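Side-chain contacts in tRNA dimethylallyltransferase (Bacillus halodurans, PDB 3EXA), which probably catalyses transfer of a dimethylallyl group from dimethylallyl diphosphate to the adenine just 3' of the anticodon in tRNAs that read codons beginning with uridine: residues Thr17-Met22 / Val292-Lys297; Ala24-Gly29 / Glu300-Ile305; Ala75-Leu80 / Gly102-Ala107; Gln137-Lys142 / Arg160-Ala165. All coordinates share one frame; numbering follows the deposited sequence.

Contact 1: residues Thr17-Met22 / Val292-Lys297; sequences TKTSVM and VDFDKK
Phe294 reaches from one helix to the flank of another and is gripped there from two directions, across its face and along its rim. Lys18 supplies the facial contact: its CE lies almost squarely over the ring, 3.8 Å from the centroid of Phe294 and 11° off the normal, a CH-pi contact. Extended as far as CE, the lysine chain then turns at its last torsion (chi4 54°), which keeps NZ above the same face in a cation-pi interaction, 4.6 Å from the Phe294 centroid. Thr19 and Met22 come instead to the edge, near the ring plane. Thr19 CG2 meets Phe294 CE2 at 3.7 Å, while Thr19 OG1 is hydrogen-bonded to Gly15 O. Met22, present as selenomethionine, offers CG to Phe294 CZ at 3.9 Å, and the rest of its chain bends away. These three residues belong to helix 16-25, which starts in the last residues of the predicted ATP-binding P-loop of this P-loop NTPase fold; Phe294 opens the C-terminal helix 294-317, with Asp293 at the N-cap, its OD2 accepting a weak hydrogen bond from Lys296 N. With its CG anti to the backbone N (chi1 -176°), Phe294 is directed out from its helix towards helix 16-25. Without the ring, as with an alanine here, the Lys18 ammonium would probably lose its aromatic partner and a gap would open beside Thr19 and Met22. Towards Lys18 the contact meets solvent.

Contact 2: residues Ala24-Gly29 / Glu300-Ile305; sequences AKRLNG and EIHNFI
His302 projects from the C-terminal helix into the turn that follows helix 16-25, where Arg26 and Leu27 receive its ring. Its CG is anti to the backbone N (chi1 165°), a setting that extends the imidazole away from its own helix. Arg26 starts in the sterically tight position between N and carbonyl carbon (chi1 51°) and bends twice more, so that NE comes over one face of the imidazole, 3.8 Å above the His302 ring plane and displaced toward the rim. Arg26 CG makes a separate contact, 3.5 Å from His302 CD2. Guanidinium and imidazole planes are only 27° apart, and His302 CB lies over a guanidinium face in return. Leu27 approaches the ring obliquely, but an unstaggered first torsion and a very short distance of 3.2 Å from Leu27 CD1 to His302 NE2 make the exact placing of that methyl doubtful. The other branch, CD2, turns to Ile305 CG2 at 3.8 Å, an apolar contact about one helical turn further on from His302. A serine in place of His302 would probably open a gap beside Leu27 and set the Arg26 side chain free to turn. Leu23 of helix 16-25 also touches His302 and Ile305, while Ile305 packs further on Ile195 of strand 191-198, so the C-terminal helix lies against both helix 16-25 and the central sheet.

Contact 3: residues Ala75-Leu80 / Gly102-Ala107; sequences ADFQDL and GLYVNA
Phe77 and Tyr104 carry the apolar part of this buried helix-to-helix contact. Their rings meet obliquely, with centroids 5.4 Å apart and planes inclined by 42°. The closest side-chain approach is between Phe77 CB and Tyr104 CD2, at 3.4 Å, so the tyrosine lies against the root of the phenylalanine as much as against its ring. With CG anti to the backbone N (chi1 173°), the Phe77 ring reaches across to the backbone of the partner helix, while its CD1 rests near Tyr104 CB.

A second kind of interaction joins ring and main chain. Tyr104 O lies in the plane of the Phe77 ring, at its edge, a short 3.1 Å from Phe77 CE1, which probably sets the slightly positive C-H rim against a carbonyl oxygen.

The polar ends are held from outside the two segments. Tyr104 OH is hydrogen-bonded to Phe72 O, which ties the far end of the ring to the chain just ahead of helix 74-90. Gln78 stretches out fully and gives its NE2 to Phe112 O; Gln78 OE1 is modelled too near Ala107 O for two acceptors, so the placing of that oxygen is doubtful.

Helices 74-90 and 102-110 are joined through strand 94-98 of the parallel sheet, giving the helix-strand-helix succession of an alpha/beta P-loop NTPase fold; Tyr104 lies three residues after Thr101, which probably meets the substrate tRNA, and their side chains are about 4 Å apart.

Contact 4: residues Gln137-Lys142 / Arg160-Ala165; sequences QALHDK and RRVIRA
Helices 136-144 and 159-171 run side by side in nearly the same direction where Leu139 and His140 face Val162, the axes of the two segments approaching to 9.9 Å at an angle of 27°. Val162 forms the middle of the interface and splits its two methyl groups between neighbours. CG1, anti to the backbone N (chi1 170°), is directed at Leu139, lying 3.6 Å from the backbone O of Leu139 and 3.8 Å from its CG. CG2 goes instead to His140 and stands 4.0 Å from CD2 of that ring, the two side chains crossing at about a right angle. Leu139 and Val162 point in opposite senses and slide past one another; the leucine CD2 continues to Ile163, where it meets CG1 at 3.8 Å, again at roughly a right angle. These helices belong to the helical domain inserted into the catalytic core in this enzyme family, and residues 160-164 are thought to interact with the substrate tRNA. A third helix, 121-133, completes the small bundle: Leu139 also packs on Phe130 and Val131, and Ile163 touches Glu128, which in turn forms a salt bridge with Arg160. The imidazole of His140 is fixed at its far end by a hydrogen bond from NE2 to Ile154 O, in the connection between the two helices. Elsewhere on helix 159-171, Arg164 NH1 is hydrogen-bonded to Thr172 O of the second subunit.

How the contacts relate
Contacts 1 and 2 are successive parts of one seam, with centres 10 Å apart, along which the C-terminal helix 294-317 closes on helix 16-25 and the turn after it. That first helix starts in the last residues of the predicted P-loop: the side chain of Ile305 in contact 2 comes within about 11 Å of that of Lys16, and Tyr104 in contact 3 within about 12 Å. Contact 3 lies elsewhere in the core, its centre 26 Å from that of contact 1. Contact 4 belongs to the remote helical domain, its centre 39 Å from that of contact 3 and 64 Å from that of contact 1; like contact 3, it touches the second subunit.

Contact 1: residues Thr17-Met22 / Val292-Lys297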
loop_
_atom_site.group_PDB
_atom_site.type_symbol
_atom_site.label_atom_id
_atom_site.label_comp_id
_atom_site.label_asym_id
_atom_site.label_seq_id
_atom_site.Cartn_x
_atom_site.Cartn_y
_atom_site.Cartn_z
ATOM N N THR A 17 10.417 26.839 27.840
ATOM C CA THR A 17 10.815 27.933 26.955
ATOM C C THR A 17 12.032 28.693 27.471
ATOM O O THR A 17 13.069 28.762 26.806
ATOM C CB THR A 17 9.665 28.940 26.748
ATOM O OG1 THR A 17 8.578 28.284 26.081
ATOM C CG2 THR A 17 10.135 30.121 25.901
ATOM N N LYS A 18 11.898 29.259 28.667
ATOM C CA LYS A 18 12.978 30.032 29.266
ATOM C C LYS A 18 14.280 29.252 29.429
ATOM O O LYS A 18 15.350 29.748 29.076
ATOM C CB LYS A 18 12.538 30.600 30.622
ATOM C CG LYS A 18 13.582 31.487 31.297
ATOM C CD LYS A 18 13.066 32.057 32.607
ATOM C CE LYS A 18 14.164 32.806 33.371
ATOM N NZ LYS A 18 14.836 33.872 32.552
ATOM N N THR A 19 14.212 28.033 29.945
ATOM C CA THR A 19 15.448 27.305 30.122
ATOM C C THR A 19 16.096 26.991 28.785
ATOM O O THR A 19 17.319 26.914 28.690
ATOM C CB THR A 19 15.256 26.015 30.952
ATOM O OG1 THR A 19 14.549 25.039 30.187
ATOM C CG2 THR A 19 14.471 26.324 32.198
ATOM N N SER A 20 15.290 26.850 27.742
ATOM C CA SER A 20 15.834 26.551 26.426
ATOM C C SER A 20 16.473 27.755 25.733
ATOM O O SER A 20 17.477 27.602 25.049
ATOM C CB SER A 20 14.757 25.943 25.515
ATOM O OG SER A 20 13.657 26.816 25.351
ATOM N N VAL A 21 15.916 28.950 25.891
ATOM C CA VAL A 21 16.519 30.098 25.231
ATOM C C VAL A 21 17.813 30.487 25.925
ATOM O O VAL A 21 18.726 31.002 25.286
ATOM C CB VAL A 21 15.583 31.324 25.212
ATOM C CG1 VAL A 21 14.181 30.902 24.774
ATOM C CG2 VAL A 21 15.547 31.973 26.575
HETATM N N MSE A 22 17.886 30.247 27.232
HETATM C CA MSE A 22 19.081 30.579 28.011
HETATM C C MSE A 22 20.194 29.586 27.702
HETATM O O MSE A 22 21.367 29.936 27.713
HETATM C CB MSE A 22 18.778 30.562 29.515
HETATM C CG MSE A 22 17.894 31.725 30.029
HETATM SE SE MSE A 22 18.561 33.561 29.759
HETATM C CE MSE A 22 17.170 34.282 28.591
ATOM N N VAL A 292 12.746 26.315 42.409
ATOM C CA VAL A 292 14.133 26.320 42.830
ATOM C C VAL A 292 14.855 27.517 42.210
ATOM O O VAL A 292 14.264 28.296 41.449
ATOM C CB VAL A 292 14.847 24.972 42.455
ATOM C CG1 VAL A 292 15.144 24.908 40.965
ATOM C CG2 VAL A 292 16.125 24.805 43.272
ATOM N N ASP A 293 16.129 27.666 42.563
ATOM C CA ASP A 293 16.943 28.774 42.090
ATOM C C ASP A 293 17.268 28.616 40.613
ATOM O O ASP A 293 18.001 27.713 40.230
ATOM C CB ASP A 293 18.224 28.849 42.925
ATOM C CG ASP A 293 19.058 30.047 42.590
ATOM O OD1 ASP A 293 18.509 31.171 42.552
ATOM O OD2 ASP A 293 20.268 29.872 42.370
ATOM N N PHE A 294 16.716 29.493 39.781
ATOM C CA PHE A 294 16.965 29.407 38.350
ATOM C C PHE A 294 18.425 29.553 37.963
ATOM O O PHE A 294 18.973 28.669 37.324
ATOM C CB PHE A 294 16.141 30.445 37.585
ATOM C CG PHE A 294 16.290 30.338 36.095
ATOM C CD1 PHE A 294 17.309 31.014 35.431
ATOM C CD2 PHE A 294 15.457 29.497 35.361
ATOM C CE1 PHE A 294 17.500 30.851 34.063
ATOM C CE2 PHE A 294 15.638 29.324 33.990
ATOM C CZ PHE A 294 16.662 30.002 33.339
ATOM N N ASP A 295 19.044 30.675 38.316
ATOM C CA ASP A 295 20.452 30.923 38.006
ATOM C C ASP A 295 21.351 29.725 38.323
ATOM O O ASP A 295 22.334 29.475 37.622
ATOM C CB ASP A 295 20.946 32.145 38.777
ATOM C CG ASP A 295 20.318 33.432 38.284
ATOM O OD1 ASP A 295 20.640 34.497 38.851
ATOM O OD2 ASP A 295 19.506 33.387 37.329
ATOM N N LYS A 296 21.017 28.998 39.383
ATOM C CA LYS A 296 21.788 27.826 39.771
ATOM C C LYS A 296 21.447 26.601 38.908
ATOM O O LYS A 296 22.347 25.873 38.500
ATOM C CB LYS A 296 21.557 27.503 41.255
ATOM C CG LYS A 296 22.498 26.440 41.833
ATOM C CD LYS A 296 22.132 26.098 43.277
ATOM C CE LYS A 296 23.010 24.989 43.845
ATOM N NZ LYS A 296 24.429 25.418 44.013
ATOM N N LYS A 297 20.165 26.371 38.623
ATOM C CA LYS A 297 19.758 25.219 37.810
ATOM C C LYS A 297 20.254 25.288 36.384
ATOM O O LYS A 297 20.842 24.336 35.871
ATOM C CB LYS A 297 18.236 25.078 37.748
ATOM C CG LYS A 297 17.647 24.155 38.783
ATOM C CD LYS A 297 18.156 22.730 38.644
ATOM C CE LYS A 297 17.885 21.952 39.924
ATOM N NZ LYS A 297 18.651 20.682 39.977
#

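Contact 2: residues Ala24-Gly29 / Glu300-Ile305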
loop_
_atom_site.group_PDB
_atom_site.type_symbol
_atom_site.label_atom_id
_atom_site.label_comp_id
_atom_site.label_asym_id
_atom_site.label_seq_id
_atom_site.Cartn_x
_atom_site.Cartn_y
_atom_site.Cartn_z
ATOM N N ALA A 24 20.439 28.020 24.802
ATOM C CA ALA A 24 20.829 28.269 23.418
ATOM C C ALA A 24 21.693 29.515 23.260
ATOM O O ALA A 24 22.411 29.663 22.267
ATOM C CB ALA A 24 19.590 28.378 22.538
ATOM N N LYS A 25 21.625 30.406 24.241
ATOM C CA LYS A 25 22.409 31.632 24.211
ATOM C C LYS A 25 23.886 31.346 24.438
ATOM O O LYS A 25 24.741 31.740 23.642
ATOM C CB LYS A 25 21.905 32.608 25.273
ATOM C CG LYS A 25 20.591 33.278 24.930
ATOM C CD LYS A 25 20.096 34.095 26.105
ATOM C CE LYS A 25 18.853 34.888 25.745
ATOM N NZ LYS A 25 19.154 35.949 24.739
ATOM N N ARG A 26 24.193 30.654 25.525
ATOM C CA ARG A 26 25.582 30.343 25.824
ATOM C C ARG A 26 26.075 29.098 25.090
ATOM O O ARG A 26 27.200 28.653 25.302
ATOM C CB ARG A 26 25.757 30.177 27.334
ATOM C CG ARG A 26 24.766 29.223 27.948
ATOM C CD ARG A 26 24.261 29.727 29.296
ATOM N NE ARG A 26 25.174 29.496 30.415
ATOM C CZ ARG A 26 24.818 29.637 31.690
ATOM N NH1 ARG A 26 25.687 29.409 32.671
ATOM N NH2 ARG A 26 23.575 30.005 31.981
ATOM N N LEU A 27 25.244 28.548 24.212
ATOM C CA LEU A 27 25.620 27.363 23.463
ATOM C C LEU A 27 25.463 27.623 21.972
ATOM O O LEU A 27 25.465 26.691 21.170
ATOM C CB LEU A 27 24.741 26.186 23.889
ATOM C CG LEU A 27 25.428 24.925 24.440
ATOM C CD1 LEU A 27 26.424 25.290 25.520
ATOM C CD2 LEU A 27 24.375 23.984 24.994
ATOM N N ASN A 28 25.328 28.900 21.617
ATOM C CA ASN A 28 25.155 29.346 20.229
ATOM C C ASN A 28 24.253 28.404 19.434
ATOM O O ASN A 28 24.696 27.823 18.452
ATOM C CB ASN A 28 26.532 29.459 19.538
ATOM C CG ASN A 28 26.456 30.107 18.152
ATOM O OD1 ASN A 28 25.836 31.158 17.974
ATOM N ND2 ASN A 28 27.108 29.490 17.174
ATOM N N GLY A 29 22.992 28.263 19.839
ATOM C CA GLY A 29 22.106 27.361 19.124
ATOM C C GLY A 29 20.811 27.953 18.592
ATOM O O GLY A 29 20.498 29.110 18.865
ATOM N N GLU A 300 23.641 24.390 36.123
ATOM C CA GLU A 300 23.861 22.959 36.315
ATOM C C GLU A 300 23.496 22.197 35.054
ATOM O O GLU A 300 24.167 21.234 34.683
ATOM C CB GLU A 300 23.010 22.426 37.470
ATOM C CG GLU A 300 23.106 20.911 37.674
ATOM C CD GLU A 300 21.919 20.337 38.438
ATOM O OE1 GLU A 300 21.235 21.109 39.154
ATOM O OE2 GLU A 300 21.672 19.109 38.329
ATOM N N ILE A 301 22.421 22.629 34.400
ATOM C CA ILE A 301 21.948 21.977 33.185
ATOM C C ILE A 301 22.898 22.208 32.022
ATOM O O ILE A 301 23.097 21.312 31.209
ATOM C CB ILE A 301 20.553 22.494 32.768
ATOM C CG1 ILE A 301 19.506 22.044 33.784
ATOM C CG2 ILE A 301 20.195 21.963 31.378
ATOM C CD1 ILE A 301 18.137 22.600 33.520
ATOM N N HIS A 302 23.464 23.414 31.937
ATOM C CA HIS A 302 24.387 23.749 30.863
ATOM C C HIS A 302 25.670 22.949 30.996
ATOM O O HIS A 302 26.226 22.465 30.007
ATOM C CB HIS A 302 24.733 25.229 30.882
ATOM C CG HIS A 302 25.934 25.572 30.051
ATOM N ND1 HIS A 302 27.223 25.420 30.511
ATOM C CD2 HIS A 302 26.035 26.023 28.777
ATOM C CE1 HIS A 302 28.073 25.769 29.555
ATOM N NE2 HIS A 302 27.379 26.136 28.498
ATOM N N ASN A 303 26.152 22.834 32.222
ATOM C CA ASN A 303 27.357 22.078 32.449
ATOM C C ASN A 303 27.140 20.644 31.985
ATOM O O ASN A 303 27.948 20.113 31.226
ATOM C CB ASN A 303 27.738 22.110 33.927
ATOM C CG ASN A 303 28.971 21.297 34.213
ATOM O OD1 ASN A 303 28.889 20.175 34.714
ATOM N ND2 ASN A 303 30.133 21.847 33.873
ATOM N N PHE A 304 26.039 20.027 32.413
ATOM C CA PHE A 304 25.758 18.648 32.019
ATOM C C PHE A 304 25.629 18.449 30.509
ATOM O O PHE A 304 26.193 17.509 29.945
ATOM C CB PHE A 304 24.488 18.130 32.687
ATOM C CG PHE A 304 24.059 16.798 32.167
ATOM C CD1 PHE A 304 23.196 16.705 31.073
ATOM C CD2 PHE A 304 24.547 15.630 32.739
ATOM C CE1 PHE A 304 22.825 15.456 30.538
ATOM C CE2 PHE A 304 24.191 14.375 32.221
ATOM C CZ PHE A 304 23.319 14.293 31.111
ATOM N N ILE A 305 24.871 19.331 29.867
ATOM C CA ILE A 305 24.666 19.275 28.430
ATOM C C ILE A 305 25.977 19.488 27.686
ATOM O O ILE A 305 26.388 18.648 26.883
ATOM C CB ILE A 305 23.642 20.340 27.986
ATOM C CG1 ILE A 305 22.247 19.936 28.456
ATOM C CG2 ILE A 305 23.676 20.508 26.484
ATOM C CD1 ILE A 305 21.161 20.937 28.094
#

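Contact 3: residues Ala75-Leu80 / Gly102-Ala107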
loop_
_atom_site.group_PDB
_atom_site.type_symbol
_atom_site.label_atom_id
_atom_site.label_comp_id
_atom_site.label_asym_id
_atom_site.label_seq_id
_atom_site.Cartn_x
_atom_site.Cartn_y
_atom_site.Cartn_z
ATOM N N ALA A 75 4.973 12.896 9.961
ATOM C CA ALA A 75 5.812 12.805 8.777
ATOM C C ALA A 75 6.124 14.200 8.242
ATOM O O ALA A 75 7.254 14.466 7.840
ATOM C CB ALA A 75 5.124 11.971 7.704
ATOM N N ASP A 76 5.129 15.087 8.234
ATOM C CA ASP A 76 5.354 16.442 7.753
ATOM C C ASP A 76 6.413 17.079 8.651
ATOM O O ASP A 76 7.344 17.714 8.170
ATOM C CB ASP A 76 4.076 17.304 7.810
ATOM C CG ASP A 76 2.951 16.783 6.917
ATOM O OD1 ASP A 76 3.196 16.484 5.724
ATOM O OD2 ASP A 76 1.799 16.695 7.414
ATOM N N PHE A 77 6.271 16.905 9.961
ATOM C CA PHE A 77 7.227 17.488 10.896
ATOM C C PHE A 77 8.648 16.973 10.675
ATOM O O PHE A 77 9.592 17.760 10.607
ATOM C CB PHE A 77 6.806 17.211 12.338
ATOM C CG PHE A 77 7.830 17.630 13.355
ATOM C CD1 PHE A 77 8.487 16.679 14.126
ATOM C CD2 PHE A 77 8.166 18.969 13.513
ATOM C CE1 PHE A 77 9.470 17.055 15.036
ATOM C CE2 PHE A 77 9.151 19.353 14.422
ATOM C CZ PHE A 77 9.803 18.393 15.185
ATOM N N GLN A 78 8.789 15.655 10.562
ATOM C CA GLN A 78 10.084 15.019 10.355
ATOM C C GLN A 78 10.787 15.494 9.075
ATOM O O GLN A 78 11.995 15.736 9.085
ATOM C CB GLN A 78 9.901 13.496 10.333
ATOM C CG GLN A 78 11.179 12.693 10.117
ATOM C CD GLN A 78 10.920 11.190 10.045
ATOM O OE1 GLN A 78 10.627 10.549 11.054
ATOM N NE2 GLN A 78 11.013 10.627 8.842
ATOM N N ASP A 79 10.043 15.626 7.978
ATOM C CA ASP A 79 10.635 16.085 6.721
ATOM C C ASP A 79 11.099 17.547 6.828
ATOM O O ASP A 79 11.955 17.992 6.058
ATOM C CB ASP A 79 9.644 15.959 5.547
ATOM C CG ASP A 79 9.227 14.522 5.268
ATOM O OD1 ASP A 79 9.991 13.590 5.613
ATOM O OD2 ASP A 79 8.138 14.327 4.682
ATOM N N LEU A 80 10.533 18.300 7.769
ATOM C CA LEU A 80 10.937 19.696 7.943
ATOM C C LEU A 80 12.034 19.853 8.995
ATOM O O LEU A 80 12.904 20.707 8.857
ATOM C CB LEU A 80 9.736 20.565 8.333
ATOM C CG LEU A 80 8.692 20.849 7.247
ATOM C CD1 LEU A 80 7.494 21.514 7.878
ATOM C CD2 LEU A 80 9.293 21.733 6.162
ATOM N N GLY A 102 5.732 13.255 22.354
ATOM C CA GLY A 102 6.676 12.189 22.084
ATOM C C GLY A 102 6.692 11.712 20.649
ATOM O O GLY A 102 7.740 11.350 20.117
ATOM N N LEU A 103 5.526 11.714 20.019
ATOM C CA LEU A 103 5.408 11.273 18.638
ATOM C C LEU A 103 6.297 12.038 17.671
ATOM O O LEU A 103 6.955 11.439 16.820
ATOM C CB LEU A 103 3.963 11.394 18.174
ATOM C CG LEU A 103 3.179 10.098 18.059
ATOM C CD1 LEU A 103 1.762 10.432 17.622
ATOM C CD2 LEU A 103 3.852 9.171 17.058
ATOM N N TYR A 104 6.312 13.360 17.798
ATOM C CA TYR A 104 7.109 14.199 16.909
ATOM C C TYR A 104 8.597 14.177 17.241
ATOM O O TYR A 104 9.439 14.208 16.338
ATOM C CB TYR A 104 6.581 15.643 16.930
ATOM C CG TYR A 104 5.243 15.834 16.229
ATOM C CD1 TYR A 104 4.133 15.049 16.562
ATOM C CD2 TYR A 104 5.088 16.801 15.233
ATOM C CE1 TYR A 104 2.895 15.220 15.919
ATOM C CE2 TYR A 104 3.856 16.984 14.580
ATOM C CZ TYR A 104 2.767 16.188 14.930
ATOM O OH TYR A 104 1.550 16.339 14.286
ATOM N N VAL A 105 8.924 14.114 18.530
ATOM C CA VAL A 105 10.318 14.082 18.947
ATOM C C VAL A 105 10.958 12.735 18.636
ATOM O O VAL A 105 12.075 12.690 18.123
ATOM C CB VAL A 105 10.487 14.389 20.469
ATOM C CG1 VAL A 105 9.907 15.753 20.792
ATOM C CG2 VAL A 105 9.817 13.317 21.304
ATOM N N ASN A 106 10.265 11.635 18.927
ATOM C CA ASN A 106 10.832 10.315 18.644
ATOM C C ASN A 106 11.032 10.075 17.167
ATOM O O ASN A 106 11.980 9.406 16.774
ATOM C CB ASN A 106 9.956 9.203 19.200
ATOM C CG ASN A 106 10.047 9.103 20.690
ATOM O OD1 ASN A 106 10.857 9.785 21.318
ATOM N ND2 ASN A 106 9.225 8.248 21.275
ATOM N N ALA A 107 10.143 10.619 16.348
ATOM C CA ALA A 107 10.259 10.431 14.918
ATOM C C ALA A 107 11.505 11.115 14.366
ATOM O O ALA A 107 12.095 10.646 13.399
ATOM C CB ALA A 107 9.017 10.959 14.226
#

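Contact 4: residues Gln137-Lys142 / Arg160-Ala165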
loop_
_atom_site.group_PDB
_atom_site.type_symbol
_atom_site.label_atom_id
_atom_site.label_comp_id
_atom_site.label_asym_id
_atom_site.label_seq_id
_atom_site.Cartn_x
_atom_site.Cartn_y
_atom_site.Cartn_z
ATOM N N GLN A 137 -9.335 -24.732 -5.181
ATOM C CA GLN A 137 -9.425 -25.113 -3.779
ATOM C C GLN A 137 -8.015 -25.316 -3.214
ATOM O O GLN A 137 -7.824 -25.309 -1.994
ATOM C CB GLN A 137 -10.254 -26.386 -3.593
ATOM C CG GLN A 137 -9.511 -27.650 -3.923
ATOM C CD GLN A 137 -10.143 -28.877 -3.298
ATOM O OE1 GLN A 137 -9.655 -29.993 -3.481
ATOM N NE2 GLN A 137 -11.229 -28.679 -2.554
ATOM N N ALA A 138 -7.029 -25.504 -4.092
ATOM C CA ALA A 138 -5.641 -25.661 -3.642
ATOM C C ALA A 138 -5.172 -24.313 -3.084
ATOM O O ALA A 138 -4.455 -24.244 -2.077
ATOM C CB ALA A 138 -4.743 -26.090 -4.796
ATOM N N LEU A 139 -5.586 -23.238 -3.749
ATOM C CA LEU A 139 -5.242 -21.887 -3.324
ATOM C C LEU A 139 -5.979 -21.625 -2.012
ATOM O O LEU A 139 -5.542 -20.839 -1.166
ATOM C CB LEU A 139 -5.694 -20.870 -4.367
ATOM C CG LEU A 139 -5.466 -19.426 -3.933
ATOM C CD1 LEU A 139 -3.989 -19.186 -3.835
ATOM C CD2 LEU A 139 -6.103 -18.466 -4.915
ATOM N N HIS A 140 -7.108 -22.311 -1.873
ATOM C CA HIS A 140 -7.951 -22.219 -0.702
ATOM C C HIS A 140 -7.273 -22.995 0.420
ATOM O O HIS A 140 -7.250 -22.556 1.572
ATOM C CB HIS A 140 -9.328 -22.809 -1.018
ATOM C CG HIS A 140 -10.373 -22.487 0.003
ATOM N ND1 HIS A 140 -10.612 -23.283 1.103
ATOM C CD2 HIS A 140 -11.226 -21.441 0.103
ATOM C CE1 HIS A 140 -11.567 -22.740 1.836
ATOM N NE2 HIS A 140 -11.955 -21.621 1.252
ATOM N N ASP A 141 -6.707 -24.148 0.083
ATOM C CA ASP A 141 -6.022 -24.938 1.098
ATOM C C ASP A 141 -4.801 -24.165 1.584
ATOM O O ASP A 141 -4.430 -24.254 2.755
ATOM C CB ASP A 141 -5.605 -26.306 0.549
ATOM C CG ASP A 141 -6.798 -27.200 0.243
ATOM O OD1 ASP A 141 -7.766 -27.202 1.038
ATOM O OD2 ASP A 141 -6.768 -27.909 -0.785
ATOM N N LYS A 142 -4.187 -23.396 0.684
ATOM C CA LYS A 142 -3.013 -22.602 1.036
ATOM C C LYS A 142 -3.357 -21.621 2.148
ATOM O O LYS A 142 -2.614 -21.474 3.118
ATOM C CB LYS A 142 -2.499 -21.823 -0.180
ATOM C CG LYS A 142 -1.348 -20.865 0.148
ATOM C CD LYS A 142 -0.893 -20.071 -1.077
ATOM C CE LYS A 142 -0.077 -20.923 -2.055
ATOM N NZ LYS A 142 1.285 -21.295 -1.533
ATOM N N ARG A 160 -10.896 -14.745 -5.920
ATOM C CA ARG A 160 -10.560 -13.332 -5.847
ATOM C C ARG A 160 -10.466 -12.894 -4.390
ATOM O O ARG A 160 -9.545 -12.172 -4.003
ATOM C CB ARG A 160 -11.617 -12.493 -6.568
ATOM C CG ARG A 160 -11.033 -11.252 -7.196
ATOM C CD ARG A 160 -10.035 -11.656 -8.266
ATOM N NE ARG A 160 -8.858 -10.791 -8.283
ATOM C CZ ARG A 160 -7.847 -10.928 -9.133
ATOM N NH1 ARG A 160 -7.863 -11.899 -10.041
ATOM N NH2 ARG A 160 -6.821 -10.095 -9.075
ATOM N N ARG A 161 -11.424 -13.342 -3.587
ATOM C CA ARG A 161 -11.463 -13.006 -2.172
ATOM C C ARG A 161 -10.403 -13.794 -1.394
ATOM O O ARG A 161 -9.958 -13.366 -0.332
ATOM C CB ARG A 161 -12.862 -13.286 -1.617
ATOM C CG ARG A 161 -13.085 -12.836 -0.186
ATOM C CD ARG A 161 -14.550 -13.004 0.203
ATOM N NE ARG A 161 -14.788 -12.754 1.625
ATOM C CZ ARG A 161 -15.992 -12.759 2.193
ATOM N NH1 ARG A 161 -17.075 -12.999 1.462
ATOM N NH2 ARG A 161 -16.112 -12.525 3.493
ATOM N N VAL A 162 -9.995 -14.943 -1.927
ATOM C CA VAL A 162 -8.970 -15.749 -1.280
ATOM C C VAL A 162 -7.613 -15.108 -1.544
ATOM O O VAL A 162 -6.756 -15.068 -0.669
ATOM C CB VAL A 162 -8.981 -17.196 -1.811
ATOM C CG1 VAL A 162 -7.761 -17.964 -1.305
ATOM C CG2 VAL A 162 -10.260 -17.888 -1.361
ATOM N N ILE A 163 -7.411 -14.595 -2.748
ATOM C CA ILE A 163 -6.143 -13.941 -3.043
ATOM C C ILE A 163 -5.992 -12.711 -2.146
ATOM O O ILE A 163 -4.907 -12.412 -1.659
ATOM C CB ILE A 163 -6.069 -13.504 -4.520
ATOM C CG1 ILE A 163 -5.823 -14.734 -5.398
ATOM C CG2 ILE A 163 -4.976 -12.453 -4.707
ATOM C CD1 ILE A 163 -5.790 -14.447 -6.862
ATOM N N ARG A 164 -7.092 -11.999 -1.942
ATOM C CA ARG A 164 -7.090 -10.805 -1.108
ATOM C C ARG A 164 -6.647 -11.152 0.313
ATOM O O ARG A 164 -5.838 -10.446 0.911
ATOM C CB ARG A 164 -8.492 -10.197 -1.098
ATOM C CG ARG A 164 -8.753 -9.195 0.013
ATOM C CD ARG A 164 -7.951 -7.917 -0.160
ATOM N NE ARG A 164 -8.821 -6.742 -0.205
ATOM C CZ ARG A 164 -9.699 -6.416 0.739
ATOM N NH1 ARG A 164 -9.840 -7.174 1.821
ATOM N NH2 ARG A 164 -10.447 -5.329 0.601
ATOM N N ALA A 165 -7.181 -12.245 0.848
ATOM C CA ALA A 165 -6.844 -12.683 2.201
ATOM C C ALA A 165 -5.362 -13.006 2.346
ATOM O O ALA A 165 -4.738 -12.652 3.345
ATOM C CB ALA A 165 -7.674 -13.903 2.574
#